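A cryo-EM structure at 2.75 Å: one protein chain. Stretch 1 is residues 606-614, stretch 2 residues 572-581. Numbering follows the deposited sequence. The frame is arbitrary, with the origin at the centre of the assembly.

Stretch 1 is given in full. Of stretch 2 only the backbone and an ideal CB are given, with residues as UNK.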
ATOM      1  N   ILE A 606       7.754  11.241 -30.326  1.00 67.66           N
ATOM      2  CA  ILE A 606       8.036  11.780 -29.001  1.00 67.66           C
ATOM      3  C   ILE A 606       8.393  13.249 -29.160  1.00 67.66           C
ATOM      4  O   ILE A 606       9.270  13.598 -29.959  1.00 67.66           O
ATOM      5  CB  ILE A 606       9.162  11.006 -28.298  1.00 67.66           C
ATOM      6  CG1 ILE A 606       8.873   9.507 -28.337  1.00 67.66           C
ATOM      7  CG2 ILE A 606       9.320  11.483 -26.871  1.00 67.66           C
ATOM      8  CD1 ILE A 606       7.666   9.100 -27.530  1.00 67.66           C
ATOM      9  N   SER A 607       7.713  14.111 -28.405  1.00 71.34           N
ATOM     10  CA  SER A 607       7.769  15.551 -28.633  1.00 71.34           C
ATOM     11  C   SER A 607       8.786  16.257 -27.742  1.00 71.34           C
ATOM     12  O   SER A 607       9.715  16.891 -28.248  1.00 71.34           O
ATOM     13  CB  SER A 607       6.378  16.159 -28.431  1.00 71.34           C
ATOM     14  OG  SER A 607       6.406  17.563 -28.613  1.00 71.34           O
ATOM     15  N   ASN A 608       8.624  16.174 -26.423  1.00 72.91           N
ATOM     16  CA  ASN A 608       9.454  16.925 -25.479  1.00 72.91           C
ATOM     17  C   ASN A 608      10.055  15.968 -24.462  1.00 72.91           C
ATOM     18  O   ASN A 608       9.612  15.913 -23.308  1.00 72.91           O
ATOM     19  CB  ASN A 608       8.644  18.010 -24.766  1.00 72.91           C
ATOM     20  CG  ASN A 608       8.265  19.153 -25.681  1.00 72.91           C
ATOM     21  OD1 ASN A 608       8.538  19.123 -26.878  1.00 72.91           O
ATOM     22  ND2 ASN A 608       7.629  20.173 -25.119  1.00 72.91           N
ATOM     23  N   PRO A 609      11.076  15.205 -24.848  1.00 72.77           N
ATOM     24  CA  PRO A 609      11.689  14.277 -23.893  1.00 72.77           C
ATOM     25  C   PRO A 609      12.524  15.031 -22.870  1.00 72.77           C
ATOM     26  O   PRO A 609      13.325  15.899 -23.218  1.00 72.77           O
ATOM     27  CB  PRO A 609      12.559  13.373 -24.775  1.00 72.77           C
ATOM     28  CG  PRO A 609      12.170  13.693 -26.192  1.00 72.77           C
ATOM     29  CD  PRO A 609      11.701  15.106 -26.173  1.00 72.77           C
ATOM     30  N   ASN A 610      12.323  14.694 -21.603  1.00 75.35           N
ATOM     31  CA  ASN A 610      13.182  15.198 -20.548  1.00 75.35           C
ATOM     32  C   ASN A 610      14.578  14.597 -20.692  1.00 75.35           C
ATOM     33  O   ASN A 610      14.764  13.546 -21.308  1.00 75.35           O
ATOM     34  CB  ASN A 610      12.588  14.860 -19.180  1.00 75.35           C
ATOM     35  CG  ASN A 610      13.250  15.613 -18.055  1.00 75.35           C
ATOM     36  OD1 ASN A 610      14.145  16.427 -18.279  1.00 75.35           O
ATOM     37  ND2 ASN A 610      12.813  15.347 -16.832  1.00 75.35           N
ATOM     38  N   LYS A 611      15.571  15.287 -20.128  1.00 76.99           N
ATOM     39  CA  LYS A 611      16.951  14.832 -20.270  1.00 76.99           C
ATOM     40  C   LYS A 611      17.132  13.433 -19.692  1.00 76.99           C
ATOM     41  O   LYS A 611      17.710  12.553 -20.339  1.00 76.99           O
ATOM     42  CB  LYS A 611      17.903  15.826 -19.604  1.00 76.99           C
ATOM     43  CG  LYS A 611      17.868  17.247 -20.178  1.00 76.99           C
ATOM     44  CD  LYS A 611      18.477  17.348 -21.577  1.00 76.99           C
ATOM     45  CE  LYS A 611      17.434  17.218 -22.684  1.00 76.99           C
ATOM     46  NZ  LYS A 611      18.019  17.424 -24.037  1.00 76.99           N
ATOM     47  N   ASP A 612      16.630  13.206 -18.478  1.00 76.66           N
ATOM     48  CA  ASP A 612      16.658  11.862 -17.909  1.00 76.66           C
ATOM     49  C   ASP A 612      15.789  10.910 -18.717  1.00 76.66           C
ATOM     50  O   ASP A 612      16.167   9.755 -18.954  1.00 76.66           O
ATOM     51  CB  ASP A 612      16.201  11.902 -16.453  1.00 76.66           C
ATOM     52  CG  ASP A 612      17.211  12.569 -15.545  1.00 76.66           C
ATOM     53  OD1 ASP A 612      18.422  12.317 -15.714  1.00 76.66           O
ATOM     54  OD2 ASP A 612      16.794  13.350 -14.663  1.00 76.66           O
ATOM     55  N   VAL A 613      14.618  11.377 -19.149  1.00 70.27           N
ATOM     56  CA  VAL A 613      13.737  10.557 -19.972  1.00 70.27           C
ATOM     57  C   VAL A 613      14.409  10.210 -21.293  1.00 70.27           C
ATOM     58  O   VAL A 613      14.358   9.062 -21.750  1.00 70.27           O
ATOM     59  CB  VAL A 613      12.394  11.277 -20.189  1.00 70.27           C
ATOM     60  CG1 VAL A 613      11.673  10.690 -21.373  1.00 70.27           C
ATOM     61  CG2 VAL A 613      11.539  11.174 -18.943  1.00 70.27           C
ATOM     62  N   HIS A 614      15.048  11.194 -21.930  1.00 72.09           N
ATOM     63  CA  HIS A 614      15.739  10.929 -23.187  1.00 72.09           C
ATOM     64  C   HIS A 614      16.885   9.947 -22.989  1.00 72.09           C
ATOM     65  O   HIS A 614      17.110   9.070 -23.831  1.00 72.09           O
ATOM     66  CB  HIS A 614      16.253  12.234 -23.793  1.00 72.09           C
ATOM     67  CG  HIS A 614      16.714  12.098 -25.210  1.00 72.09           C
ATOM     68  ND1 HIS A 614      18.042  12.174 -25.569  1.00 72.09           N
ATOM     69  CD2 HIS A 614      16.025  11.888 -26.356  1.00 72.09           C
ATOM     70  CE1 HIS A 614      18.151  12.019 -26.876  1.00 72.09           C
ATOM     71  NE2 HIS A 614      16.942  11.846 -27.378  1.00 72.09           N
ATOM     72  N   UNK A 572       0.409   9.676 -33.799  1.00 63.81           N
ATOM     73  CA  UNK A 572       0.157   9.914 -32.384  1.00 63.81           C
ATOM     74  C   UNK A 572       1.419  10.511 -31.785  1.00 63.81           C
ATOM     75  O   UNK A 572       2.484   9.890 -31.834  1.00 63.81           O
ATOM     76  CB  UNK A 572      -0.249   8.629 -31.659  1.00 63.81           C
ATOM     77  N   UNK A 573       1.299  11.705 -31.213  1.00 62.23           N
ATOM     78  CA  UNK A 573       2.429  12.436 -30.654  1.00 62.23           C
ATOM     79  C   UNK A 573       2.280  12.463 -29.144  1.00 62.23           C
ATOM     80  O   UNK A 573       1.211  12.806 -28.625  1.00 62.23           O
ATOM     81  CB  UNK A 573       2.515  13.853 -31.224  1.00 62.23           C
ATOM     82  N   UNK A 574       3.345  12.098 -28.436  1.00 61.85           N
ATOM     83  CA  UNK A 574       3.362  12.120 -26.979  1.00 61.85           C
ATOM     84  C   UNK A 574       4.142  13.335 -26.502  1.00 61.85           C
ATOM     85  O   UNK A 574       5.309  13.514 -26.859  1.00 61.85           O
ATOM     86  CB  UNK A 574       3.969  10.832 -26.418  1.00 61.85           C
ATOM     87  N   UNK A 575       3.485  14.161 -25.695  1.00 65.91           N
ATOM     88  CA  UNK A 575       4.139  15.266 -25.008  1.00 65.91           C
ATOM     89  C   UNK A 575       4.672  14.740 -23.686  1.00 65.91           C
ATOM     90  O   UNK A 575       3.898  14.447 -22.769  1.00 65.91           O
ATOM     91  CB  UNK A 575       3.183  16.441 -24.794  1.00 65.91           C
ATOM     92  N   UNK A 576       5.989  14.601 -23.582  1.00 60.94           N
ATOM     93  CA  UNK A 576       6.592  14.061 -22.373  1.00 60.94           C
ATOM     94  C   UNK A 576       7.292  15.140 -21.556  1.00 60.94           C
ATOM     95  O   UNK A 576       8.154  14.829 -20.730  1.00 60.94           O
ATOM     96  CB  UNK A 576       7.584  12.953 -22.731  1.00 60.94           C
ATOM     97  N   UNK A 577       6.946  16.406 -21.789  1.00 59.55           N
ATOM     98  CA  UNK A 577       7.491  17.482 -20.966  1.00 59.55           C
ATOM     99  C   UNK A 577       7.108  17.377 -19.492  1.00 59.55           C
ATOM    100  O   UNK A 577       7.996  17.580 -18.645  1.00 59.55           O
ATOM    101  CB  UNK A 577       7.023  18.831 -21.514  1.00 59.55           C
ATOM    102  N   UNK A 578       5.861  17.079 -19.102  1.00 55.47           N
ATOM    103  CA  UNK A 578       5.577  16.907 -17.673  1.00 55.47           C
ATOM    104  C   UNK A 578       6.028  15.573 -17.114  1.00 55.47           C
ATOM    105  O   UNK A 578       5.992  15.394 -15.890  1.00 55.47           O
ATOM    106  CB  UNK A 578       4.076  17.067 -17.423  1.00 55.47           C
ATOM    107  N   UNK A 579       6.448  14.633 -17.960  1.00 53.72           N
ATOM    108  CA  UNK A 579       6.923  13.330 -17.504  1.00 53.72           C
ATOM    109  C   UNK A 579       8.308  13.543 -16.903  1.00 53.72           C
ATOM    110  O   UNK A 579       9.293  13.702 -17.624  1.00 53.72           O
ATOM    111  CB  UNK A 579       6.956  12.308 -18.642  1.00 53.72           C
ATOM    112  N   UNK A 580       8.384  13.553 -15.572  1.00 56.67           N
ATOM    113  CA  UNK A 580       9.654  13.823 -14.908  1.00 56.67           C
ATOM    114  C   UNK A 580      10.659  12.706 -15.153  1.00 56.67           C
ATOM    115  O   UNK A 580      11.835  12.971 -15.422  1.00 56.67           O
ATOM    116  CB  UNK A 580       9.437  14.011 -13.405  1.00 56.67           C
ATOM    117  N   UNK A 581      10.216  11.452 -15.073  1.00 55.60           N
ATOM    118  CA  UNK A 581      11.112  10.318 -15.233  1.00 55.60           C
ATOM    119  C   UNK A 581      10.310   9.119 -15.714  1.00 55.60           C
ATOM    120  O   UNK A 581       9.090   9.064 -15.556  1.00 55.60           O
ATOM    121  CB  UNK A 581      11.839  10.000 -13.925  1.00 55.60           C
TER

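Position 572 lies beyond the reach of stretch 1. Its phi/psi of -125/121 is extended, so a beta-branched residue would suit, but nothing visible selects one. The residue is V572, with chi1 t.

Position 573 is also extended, and its CA-to-CB bond points sideways. The ideal CB is 5.3 Å from S607 CB, which leaves room for a medium or large side chain. Aliphatic residues would fit, and so would a polar one reaching the serine. The residue is I573. Its CG2 lies 3.8 Å from S607 CB, a modest apolar contact.

Position 574 pairs with I606 in a parallel beta bridge, CA to CA 5.1 Å. Its carbonyl O accepts a hydrogen bond from S607 N at 2.9 Å, a bond that any residue could make. The ideal CB sits 4.2 Å from I606 CD1, on the same face of the sheet as the isoleucine side chain. An apolar residue is expected: valine, isoleucine, leucine or methionine. The residue is L574, and its CB packs 4.3 Å from I606 CD1.

Position 575 has a CB that points sideways, 4.8 Å from S607 CB. Stretch 1 offers the S607 hydroxyl nearby. A side chain long enough to bend back could meet it, so glutamate or glutamine would suit, and a shorter polar residue is not excluded. The residue is E575. With chi1 and chi2 both m, its end comes nearer than its CB direction suggests. S607 OG donates a hydrogen bond to E575 OE2 at 2.7 Å.

Position 576 has left the strand, with phi/psi -107/19. Its ideal CB is 3.6 Å from N608 O and 4.7 Å from I606 CG2. The side chains of I606 and V613 offer an apolar surface, which a long flexible residue could span; methionine or leucine would suit. The residue is M576. SD lies 3.6 Å from I606 CG2, and CE lies 3.5 Å from V613 CG1. One side chain thus links the strand residue to the helix.

Position 577 has its ideal CB 3.7 Å from N608 CB. A small residue is comfortable here, though a larger one might turn outward. The residue is S577, chi1 p. Its CB packs against N608 CB at 3.7 Å.

Position 578 points away, and its phi of -78 permits proline. The residue is P578, which does not touch stretch 1.

Position 579 points sideways, its ideal CB 4.7 Å from V613 CG2. A compact aliphatic would suit. The residue is V579, whose CG1 lies 4.3 Å from V613 CG2.

Position 580 points away, so many side chains are possible. The backbone makes the contact: N610 ND2 donates a hydrogen bond to the carbonyl O of 580 at 2.9 Å. The residue is T580.

Position 581 also points away, and its extended backbone sets little limit on the side chain. The residue is H581. Its CA, 3.8 Å from V613 CG2, makes the contact, while the ring is directed elsewhere.

Stretch 2 (572-581) VILEMSPVTH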
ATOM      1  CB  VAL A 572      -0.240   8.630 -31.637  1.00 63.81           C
ATOM      2  CG1 VAL A 572      -0.210   8.868 -30.141  1.00 63.81           C
ATOM      3  CG2 VAL A 572      -1.617   8.173 -32.072  1.00 63.81           C
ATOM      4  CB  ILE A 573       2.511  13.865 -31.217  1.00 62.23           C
ATOM      5  CG1 ILE A 573       2.426  13.838 -32.741  1.00 62.23           C
ATOM      6  CG2 ILE A 573       3.794  14.537 -30.768  1.00 62.23           C
ATOM      7  CD1 ILE A 573       2.215  15.188 -33.352  1.00 62.23           C
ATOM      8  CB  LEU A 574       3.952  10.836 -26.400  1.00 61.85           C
ATOM      9  CG  LEU A 574       3.047   9.607 -26.384  1.00 61.85           C
ATOM     10  CD1 LEU A 574       2.829   9.051 -27.768  1.00 61.85           C
ATOM     11  CD2 LEU A 574       3.634   8.551 -25.469  1.00 61.85           C
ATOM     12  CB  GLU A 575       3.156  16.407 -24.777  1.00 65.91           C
ATOM     13  CG  GLU A 575       2.676  17.037 -26.045  1.00 65.91           C
ATOM     14  CD  GLU A 575       3.784  17.738 -26.774  1.00 65.91           C
ATOM     15  OE1 GLU A 575       4.700  18.269 -26.113  1.00 65.91           O
ATOM     16  OE2 GLU A 575       3.755  17.722 -28.015  1.00 65.91           O
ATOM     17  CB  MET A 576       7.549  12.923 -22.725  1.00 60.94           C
ATOM     18  CG  MET A 576       6.820  11.717 -23.299  1.00 60.94           C
ATOM     19  SD  MET A 576       7.871  10.356 -23.818  1.00 60.94           S
ATOM     20  CE  MET A 576       8.425   9.753 -22.231  1.00 60.94           C
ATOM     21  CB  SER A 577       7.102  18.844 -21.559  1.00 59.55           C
ATOM     22  OG  SER A 577       5.708  18.978 -21.753  1.00 59.55           O
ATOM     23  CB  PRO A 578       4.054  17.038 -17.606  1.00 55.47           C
ATOM     24  CG  PRO A 578       3.603  16.516 -18.885  1.00 55.47           C
ATOM     25  CD  PRO A 578       4.631  16.918 -19.900  1.00 55.47           C
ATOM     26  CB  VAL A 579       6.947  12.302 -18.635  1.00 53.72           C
ATOM     27  CG1 VAL A 579       7.370  10.953 -18.102  1.00 53.72           C
ATOM     28  CG2 VAL A 579       5.586  12.206 -19.290  1.00 53.72           C
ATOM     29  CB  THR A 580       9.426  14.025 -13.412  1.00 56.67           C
ATOM     30  OG1 THR A 580       8.542  15.133 -13.209  1.00 56.67           O
ATOM     31  CG2 THR A 580      10.741  14.310 -12.710  1.00 56.67           C
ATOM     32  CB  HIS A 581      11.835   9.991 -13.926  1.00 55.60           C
ATOM     33  CG  HIS A 581      10.927   9.923 -12.738  1.00 55.60           C
ATOM     34  ND1 HIS A 581      10.120   8.835 -12.480  1.00 55.60           N
ATOM     35  CD2 HIS A 581      10.697  10.805 -11.738  1.00 55.60           C
ATOM     36  CE1 HIS A 581       9.432   9.052 -11.374  1.00 55.60           C
ATOM     37  NE2 HIS A 581       9.763  10.240 -10.903  1.00 55.60           N
TER
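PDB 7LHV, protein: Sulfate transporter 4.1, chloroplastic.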